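Local coordinates for glycoside Hydrolase (Bacteroides uniformis, PDB 5T99), which probably hydrolyses galactosidic linkages as a family 2 glycoside hydrolase of an intestinal bacterium's agarose pathway, and binds the sugar mimic galacto-isofagomine in its pocket, at residues 625-630 with 681-686; 731-736 with 790-795. All blocks are in the same frame, centred on the assembly; numbering follows the deposited sequence.

Interaction 1 of 2, residues 625-630 with 681-686; sequences MNIPVY and VPFEPG
Ile627 and Phe683 run side by side in the same direction, but what touches is the base of the aromatic side chain: Ile627 CG1 lies 3.9 Å from Phe683 CB. With chi1 at -180°, CG of Phe683 stands opposite the backbone N, which carries the ring away from 625-630 and leaves CB against the isoleucine. Pro685 N sits 3.9 Å above one face of that ring, offset toward the rim. On the same face of the sheet, Val629 and Val681 approach at a slant, methyl to methyl, with 3.9 Å between Val629 CG2 and Val681 CG2. The opposite face carries Asn626 beside Pro682, an exposed non-hydrogen-bonded pair whose side chains point the same way.

Backbone bonds fix this antiparallel register. Ile627 N reaches Val681 O at 2.8 Å and Val681 N returns to Ile627 O at 3.0 Å, both with donors tilted from the carbonyl plane. The 3.1 Å bond from Phe683 N to Met625 O is different, with a C=O...N angle of 175°, and it holds the two segments together just beyond the paired strand residues.

In this DUF4982 region, strand 626-633 lies between 613-616 and 677-682. Trp619 meets the Phe683 ring edge-to-face, while Leu640 of strand 637-642, in another antiparallel sheet, packs on both valines, consistent with a beta sandwich.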
ATOM      1  N   MET A 625      -4.923 -42.158  -6.392  1.00 50.13           N
ATOM      2  CA  MET A 625      -5.655 -40.934  -6.012  1.00 47.47           C
ATOM      3  C   MET A 625      -6.355 -40.336  -7.224  1.00 44.71           C
ATOM      4  O   MET A 625      -5.837 -40.379  -8.338  1.00 42.40           O
ATOM      5  CB  MET A 625      -4.717 -39.874  -5.408  1.00 47.10           C
ATOM      6  CG  MET A 625      -4.089 -40.257  -4.078  1.00 46.80           C
ATOM      7  SD  MET A 625      -2.761 -39.140  -3.581  1.00 46.78           S
ATOM      8  CE  MET A 625      -3.711 -37.767  -2.926  1.00 46.08           C
ATOM      9  N   ASN A 626      -7.545 -39.796  -6.990  1.00 45.42           N
ATOM     10  CA  ASN A 626      -8.264 -39.010  -7.985  1.00 46.38           C
ATOM     11  C   ASN A 626      -7.962 -37.544  -7.664  1.00 41.40           C
ATOM     12  O   ASN A 626      -8.256 -37.085  -6.572  1.00 40.92           O
ATOM     13  CB  ASN A 626      -9.771 -39.304  -7.920  1.00 50.48           C
ATOM     14  CG  ASN A 626     -10.501 -38.899  -9.189  1.00 55.69           C
ATOM     15  OD1 ASN A 626     -10.922 -37.745  -9.347  1.00 57.01           O
ATOM     16  ND2 ASN A 626     -10.657 -39.854 -10.106  1.00 57.41           N
ATOM     17  N   ILE A 627      -7.336 -36.840  -8.603  1.00 37.21           N
ATOM     18  CA  ILE A 627      -6.915 -35.458  -8.410  1.00 35.05           C
ATOM     19  C   ILE A 627      -7.940 -34.537  -9.074  1.00 32.93           C
ATOM     20  O   ILE A 627      -8.147 -34.628 -10.295  1.00 32.73           O
ATOM     21  CB  ILE A 627      -5.521 -35.207  -9.026  1.00 35.82           C
ATOM     22  CG1 ILE A 627      -4.503 -36.278  -8.566  1.00 35.52           C
ATOM     23  CG2 ILE A 627      -5.021 -33.801  -8.695  1.00 35.74           C
ATOM     24  CD1 ILE A 627      -4.319 -36.397  -7.068  1.00 34.95           C
ATOM     25  N   PRO A 628      -8.621 -33.675  -8.281  1.00 30.38           N
ATOM     26  CA  PRO A 628      -9.441 -32.643  -8.923  1.00 28.98           C
ATOM     27  C   PRO A 628      -8.514 -31.608  -9.551  1.00 27.12           C
ATOM     28  O   PRO A 628      -7.643 -31.076  -8.860  1.00 26.73           O
ATOM     29  CB  PRO A 628     -10.257 -32.039  -7.763  1.00 28.78           C
ATOM     30  CG  PRO A 628      -9.992 -32.892  -6.573  1.00 28.72           C
ATOM     31  CD  PRO A 628      -8.695 -33.594  -6.809  1.00 29.03           C
ATOM     32  N   VAL A 629      -8.664 -31.370 -10.850  1.00 25.59           N
ATOM     33  CA  VAL A 629      -7.782 -30.445 -11.562  1.00 26.11           C
ATOM     34  C   VAL A 629      -8.617 -29.266 -12.019  1.00 25.79           C
ATOM     35  O   VAL A 629      -9.603 -29.435 -12.732  1.00 25.60           O
ATOM     36  CB  VAL A 629      -7.054 -31.124 -12.752  1.00 25.98           C
ATOM     37  CG1 VAL A 629      -6.387 -30.099 -13.669  1.00 25.86           C
ATOM     38  CG2 VAL A 629      -6.010 -32.099 -12.226  1.00 25.88           C
ATOM     39  N   TYR A 630      -8.206 -28.077 -11.583  1.00 27.07           N
ATOM     40  CA  TYR A 630      -8.886 -26.820 -11.873  1.00 26.45           C
ATOM     41  C   TYR A 630      -8.033 -26.007 -12.845  1.00 25.43           C
ATOM     42  O   TYR A 630      -6.797 -26.000 -12.754  1.00 23.96           O
ATOM     43  CB  TYR A 630      -9.109 -26.053 -10.569  1.00 27.16           C
ATOM     44  CG  TYR A 630     -10.235 -26.563  -9.666  1.00 28.71           C
ATOM     45  CD1 TYR A 630     -10.527 -25.903  -8.471  1.00 29.45           C
ATOM     46  CD2 TYR A 630     -11.031 -27.671 -10.005  1.00 29.52           C
ATOM     47  CE1 TYR A 630     -11.548 -26.338  -7.630  1.00 30.13           C
ATOM     48  CE2 TYR A 630     -12.061 -28.096  -9.180  1.00 30.35           C
ATOM     49  CZ  TYR A 630     -12.312 -27.430  -7.992  1.00 30.79           C
ATOM     50  OH  TYR A 630     -13.320 -27.861  -7.171  1.00 31.03           O
ATOM     51  N   VAL A 681      -9.114 -36.388 -12.549  1.00 35.28           N
ATOM     52  CA  VAL A 681      -8.043 -37.102 -13.233  1.00 35.69           C
ATOM     53  C   VAL A 681      -7.468 -38.169 -12.310  1.00 36.67           C
ATOM     54  O   VAL A 681      -7.004 -37.840 -11.221  1.00 37.47           O
ATOM     55  CB  VAL A 681      -6.914 -36.130 -13.646  1.00 34.50           C
ATOM     56  CG1 VAL A 681      -5.871 -36.842 -14.503  1.00 34.66           C
ATOM     57  CG2 VAL A 681      -7.497 -34.928 -14.384  1.00 34.10           C
ATOM     58  N   PRO A 682      -7.512 -39.454 -12.726  1.00 38.86           N
ATOM     59  CA  PRO A 682      -6.731 -40.466 -12.001  1.00 38.67           C
ATOM     60  C   PRO A 682      -5.238 -40.248 -12.229  1.00 38.27           C
ATOM     61  O   PRO A 682      -4.797 -40.098 -13.375  1.00 37.08           O
ATOM     62  CB  PRO A 682      -7.211 -41.788 -12.611  1.00 39.07           C
ATOM     63  CG  PRO A 682      -8.573 -41.485 -13.142  1.00 38.63           C
ATOM     64  CD  PRO A 682      -8.458 -40.082 -13.668  1.00 39.28           C
ATOM     65  N   PHE A 683      -4.477 -40.202 -11.140  1.00 38.47           N
ATOM     66  CA  PHE A 683      -3.071 -39.833 -11.216  1.00 40.22           C
ATOM     67  C   PHE A 683      -2.185 -40.923 -11.825  1.00 43.04           C
ATOM     68  O   PHE A 683      -1.885 -41.928 -11.171  1.00 45.93           O
ATOM     69  CB  PHE A 683      -2.529 -39.447  -9.839  1.00 39.75           C
ATOM     70  CG  PHE A 683      -1.084 -39.054  -9.868  1.00 40.36           C
ATOM     71  CD1 PHE A 683      -0.706 -37.821 -10.376  1.00 41.28           C
ATOM     72  CD2 PHE A 683      -0.095 -39.926  -9.426  1.00 39.84           C
ATOM     73  CE1 PHE A 683       0.633 -37.451 -10.420  1.00 41.97           C
ATOM     74  CE2 PHE A 683       1.242 -39.569  -9.473  1.00 40.39           C
ATOM     75  CZ  PHE A 683       1.611 -38.331  -9.974  1.00 41.54           C
ATOM     76  N   GLU A 684      -1.791 -40.721 -13.082  1.00 44.07           N
ATOM     77  CA  GLU A 684      -0.614 -41.374 -13.658  1.00 42.32           C
ATOM     78  C   GLU A 684       0.462 -40.277 -13.674  1.00 41.20           C
ATOM     79  O   GLU A 684       0.167 -39.150 -14.065  1.00 40.34           O
ATOM     80  CB  GLU A 684      -0.916 -41.898 -15.069  1.00 41.79           C
ATOM     81  N   PRO A 685       1.698 -40.579 -13.220  1.00 40.99           N
ATOM     82  CA  PRO A 685       2.736 -39.538 -13.218  1.00 40.78           C
ATOM     83  C   PRO A 685       3.232 -39.176 -14.612  1.00 40.92           C
ATOM     84  O   PRO A 685       2.892 -39.845 -15.583  1.00 40.02           O
ATOM     85  CB  PRO A 685       3.864 -40.155 -12.379  1.00 40.93           C
ATOM     86  CG  PRO A 685       3.677 -41.618 -12.506  1.00 40.75           C
ATOM     87  CD  PRO A 685       2.195 -41.842 -12.644  1.00 41.32           C
ATOM     88  N   GLY A 686       4.021 -38.101 -14.689  1.00 44.02           N
ATOM     89  CA  GLY A 686       4.552 -37.566 -15.952  1.00 43.25           C
ATOM     90  C   GLY A 686       4.186 -36.101 -16.130  1.00 44.14           C
ATOM     91  O   GLY A 686       4.452 -35.287 -15.237  1.00 43.70           O
TER

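Interaction 2 of 2, residues 731-736 with 790-795; sequences SYITVR and LIVQSD
Tyr732 and Ile791 make the closest side-chain approach of this contact, 3.5 Å from Tyr732 CE1 to Ile791 CD1. The two side chains rise together from a non-hydrogen-bonded antiparallel pair. Ile791 CG1 is anti to its carbonyl carbon (chi1 -55°), and the chain then continues extended (chi2 168°), which places CG1 over the CD1-CE1 rim of the tyrosine ring and CD1 just outside it, on the face that CG2 covers. A leucine in place of Tyr732 would probably leave Ile791 without the flat surface it follows and deprive Arg332 of its cation-pi partner. Met321 also packs on both side chains; with Arg332 of helix 327-339, this is consistent with this face of the sheet lying against the barrel.

Contacts on the other face are wider. Ile733 CD1 is 4.3 Å from Leu790 CD2 and reaches obliquely to Val792 CG2 at 4.2 Å; a closer touch, 3.9 Å, joins Ser731 CB to Val792 CG2. Ile733, Leu790 and Val792 are nonetheless buried, because Ile804 of strand 800-807 packs on all three. With the sheet containing 730-738 on one side and that containing 800-807 on the other, these three belong to the apolar core of a beta sandwich.

Two hydrogen-bonded pairs set the register: Ile733 N to Leu790 O is 2.8 Å, nearly collinear with the carbonyl, whereas Ser731 N approaches Val792 O from above its plane at 3.1 Å. Ser731 OG turns elsewhere, to Arg720 O. Val735 stays buried, its CG2 4.2 Å from Leu790 CB, but Thr734, Arg736, Gln793 and Asp795 are partly exposed: Thr734 and Gln793 point away from the opposing segment, and Arg736 pairs with Glu738 and Asp795 with Lys798 in salt bridges.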
ATOM      1  N   SER A 731      16.771  -5.801  -4.876  1.00 19.88           N
ATOM      2  CA  SER A 731      16.453  -6.866  -5.824  1.00 20.80           C
ATOM      3  C   SER A 731      15.756  -7.970  -5.051  1.00 20.89           C
ATOM      4  O   SER A 731      16.214  -8.365  -3.988  1.00 21.64           O
ATOM      5  CB  SER A 731      17.696  -7.410  -6.532  1.00 21.10           C
ATOM      6  OG  SER A 731      17.320  -8.219  -7.653  1.00 21.11           O
ATOM      7  N   TYR A 732      14.626  -8.427  -5.577  1.00 21.81           N
ATOM      8  CA  TYR A 732      13.876  -9.562  -5.034  1.00 22.09           C
ATOM      9  C   TYR A 732      14.224 -10.815  -5.847  1.00 22.53           C
ATOM     10  O   TYR A 732      13.764 -10.979  -6.988  1.00 22.00           O
ATOM     11  CB  TYR A 732      12.365  -9.302  -5.098  1.00 21.63           C
ATOM     12  CG  TYR A 732      11.840  -8.401  -4.002  1.00 22.16           C
ATOM     13  CD1 TYR A 732      11.166  -8.927  -2.891  1.00 21.77           C
ATOM     14  CD2 TYR A 732      12.006  -7.019  -4.073  1.00 22.05           C
ATOM     15  CE1 TYR A 732      10.676  -8.099  -1.890  1.00 21.78           C
ATOM     16  CE2 TYR A 732      11.518  -6.187  -3.073  1.00 22.46           C
ATOM     17  CZ  TYR A 732      10.853  -6.725  -1.988  1.00 22.02           C
ATOM     18  OH  TYR A 732      10.378  -5.875  -1.015  1.00 21.96           O
ATOM     19  N   ILE A 733      15.018 -11.698  -5.246  1.00 22.80           N
ATOM     20  CA  ILE A 733      15.513 -12.897  -5.925  1.00 23.08           C
ATOM     21  C   ILE A 733      14.697 -14.114  -5.504  1.00 22.90           C
ATOM     22  O   ILE A 733      14.824 -14.595  -4.382  1.00 22.33           O
ATOM     23  CB  ILE A 733      17.027 -13.097  -5.657  1.00 23.32           C
ATOM     24  CG1 ILE A 733      17.817 -11.883  -6.168  1.00 23.40           C
ATOM     25  CG2 ILE A 733      17.531 -14.373  -6.324  1.00 23.94           C
ATOM     26  CD1 ILE A 733      19.200 -11.726  -5.559  1.00 23.96           C
ATOM     27  N   THR A 734      13.837 -14.585  -6.404  1.00 24.05           N
ATOM     28  CA  THR A 734      13.091 -15.818  -6.191  1.00 25.22           C
ATOM     29  C   THR A 734      14.063 -16.987  -6.088  1.00 27.32           C
ATOM     30  O   THR A 734      15.022 -17.070  -6.861  1.00 28.49           O
ATOM     31  CB  THR A 734      12.100 -16.106  -7.343  1.00 25.06           C
ATOM     32  OG1 THR A 734      11.172 -15.020  -7.468  1.00 25.90           O
ATOM     33  CG2 THR A 734      11.323 -17.410  -7.092  1.00 24.36           C
ATOM     34  N   VAL A 735      13.802 -17.885  -5.139  1.00 28.82           N
ATOM     35  CA  VAL A 735      14.654 -19.035  -4.876  1.00 29.21           C
ATOM     36  C   VAL A 735      13.822 -20.284  -5.087  1.00 29.46           C
ATOM     37  O   VAL A 735      12.868 -20.510  -4.361  1.00 30.48           O
ATOM     38  CB  VAL A 735      15.205 -19.022  -3.434  1.00 30.33           C
ATOM     39  CG1 VAL A 735      16.148 -20.212  -3.212  1.00 30.49           C
ATOM     40  CG2 VAL A 735      15.902 -17.694  -3.129  1.00 29.41           C
ATOM     41  N   ARG A 736      14.197 -21.083  -6.086  1.00 30.74           N
ATOM     42  CA  ARG A 736      13.475 -22.298  -6.464  1.00 31.89           C
ATOM     43  C   ARG A 736      14.264 -23.537  -6.050  1.00 31.42           C
ATOM     44  O   ARG A 736      15.492 -23.555  -6.167  1.00 30.62           O
ATOM     45  CB  ARG A 736      13.253 -22.325  -7.978  1.00 32.54           C
ATOM     46  CG  ARG A 736      12.203 -21.341  -8.465  1.00 33.47           C
ATOM     47  CD  ARG A 736      12.285 -21.166  -9.968  1.00 34.06           C
ATOM     48  NE  ARG A 736      12.126 -22.420 -10.708  1.00 34.60           N
ATOM     49  CZ  ARG A 736      10.961 -23.013 -10.988  1.00 36.10           C
ATOM     50  NH1 ARG A 736       9.804 -22.497 -10.570  1.00 36.29           N
ATOM     51  NH2 ARG A 736      10.951 -24.148 -11.694  1.00 36.15           N
ATOM     52  N   LEU A 790      14.846 -14.196  -1.473  1.00 24.17           N
ATOM     53  CA  LEU A 790      15.976 -13.468  -0.924  1.00 24.43           C
ATOM     54  C   LEU A 790      15.845 -12.011  -1.339  1.00 24.50           C
ATOM     55  O   LEU A 790      15.540 -11.722  -2.492  1.00 23.72           O
ATOM     56  CB  LEU A 790      17.292 -14.046  -1.476  1.00 24.44           C
ATOM     57  CG  LEU A 790      18.567 -13.278  -1.110  1.00 24.48           C
ATOM     58  CD1 LEU A 790      18.816 -13.367   0.383  1.00 24.52           C
ATOM     59  CD2 LEU A 790      19.767 -13.794  -1.883  1.00 24.92           C
ATOM     60  N   ILE A 791      16.114 -11.096  -0.412  1.00 24.99           N
ATOM     61  CA  ILE A 791      16.052  -9.669  -0.709  1.00 24.95           C
ATOM     62  C   ILE A 791      17.416  -9.047  -0.448  1.00 24.30           C
ATOM     63  O   ILE A 791      17.911  -9.086   0.666  1.00 24.12           O
ATOM     64  CB  ILE A 791      14.942  -8.953   0.111  1.00 25.21           C
ATOM     65  CG1 ILE A 791      13.586  -9.646  -0.106  1.00 25.55           C
ATOM     66  CG2 ILE A 791      14.830  -7.488  -0.305  1.00 24.68           C
ATOM     67  CD1 ILE A 791      12.494  -9.220   0.854  1.00 25.54           C
ATOM     68  N   VAL A 792      18.024  -8.475  -1.478  1.00 24.91           N
ATOM     69  CA  VAL A 792      19.280  -7.744  -1.299  1.00 26.24           C
ATOM     70  C   VAL A 792      19.061  -6.258  -1.543  1.00 26.33           C
ATOM     71  O   VAL A 792      18.055  -5.871  -2.107  1.00 25.98           O
ATOM     72  CB  VAL A 792      20.443  -8.314  -2.156  1.00 27.28           C
ATOM     73  CG1 VAL A 792      20.677  -9.777  -1.806  1.00 26.97           C
ATOM     74  CG2 VAL A 792      20.213  -8.134  -3.659  1.00 27.25           C
ATOM     75  N   GLN A 793      20.012  -5.449  -1.080  1.00 27.27           N
ATOM     76  CA  GLN A 793      19.923  -3.999  -1.093  1.00 27.11           C
ATOM     77  C   GLN A 793      21.267  -3.383  -1.440  1.00 28.18           C
ATOM     78  O   GLN A 793      22.295  -3.855  -0.979  1.00 28.31           O
ATOM     79  CB  GLN A 793      19.497  -3.502   0.280  1.00 26.93           C
ATOM     80  CG  GLN A 793      19.169  -2.017   0.336  1.00 27.00           C
ATOM     81  CD  GLN A 793      18.450  -1.637   1.614  1.00 27.05           C
ATOM     82  OE1 GLN A 793      17.300  -1.189   1.590  1.00 26.47           O
ATOM     83  NE2 GLN A 793      19.124  -1.808   2.734  1.00 26.03           N
ATOM     84  N   SER A 794      21.255  -2.311  -2.227  1.00 29.53           N
ATOM     85  CA  SER A 794      22.489  -1.591  -2.541  1.00 31.52           C
ATOM     86  C   SER A 794      23.082  -0.908  -1.297  1.00 32.40           C
ATOM     87  O   SER A 794      22.404  -0.741  -0.281  1.00 31.35           O
ATOM     88  CB  SER A 794      22.248  -0.553  -3.650  1.00 31.03           C
ATOM     89  OG  SER A 794      21.290   0.415  -3.249  1.00 30.56           O
ATOM     90  N   ASP A 795      24.366  -0.567  -1.383  1.00 34.53           N
ATOM     91  CA  ASP A 795      25.015   0.338  -0.434  1.00 36.69           C
ATOM     92  C   ASP A 795      25.081   1.711  -1.088  1.00 36.09           C
ATOM     93  O   ASP A 795      25.342   1.822  -2.295  1.00 33.19           O
ATOM     94  CB  ASP A 795      26.440  -0.120  -0.089  1.00 39.47           C
ATOM     95  CG  ASP A 795      26.474  -1.324   0.831  1.00 40.56           C
ATOM     96  OD1 ASP A 795      27.501  -2.039   0.805  1.00 43.67           O
ATOM     97  OD2 ASP A 795      25.505  -1.548   1.587  1.00 39.60           O
TER

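In the fold
Interaction 1 closes in the chain before interaction 2 opens, and the two belong to different regions, the DUF4982 region and the family 2 C-terminal domain 5. Their centres are 35 Å apart and their nearest atoms about 13 Å, so neither touches the other. Each joins antiparallel strands about fifty residues apart in sequence. Interaction 1 is peripheral, its centre 39 Å from that of the chain, against 20 Å for interaction 2. Neither includes a residue of the galacto-isofagomine pocket, which is lined by Glu417 and Glu494 among others. Interaction 2 nevertheless meets helix 327-339 through Arg332; the barrel's own strands 409-416 and 490-495 lead to Glu417 and carry Glu494.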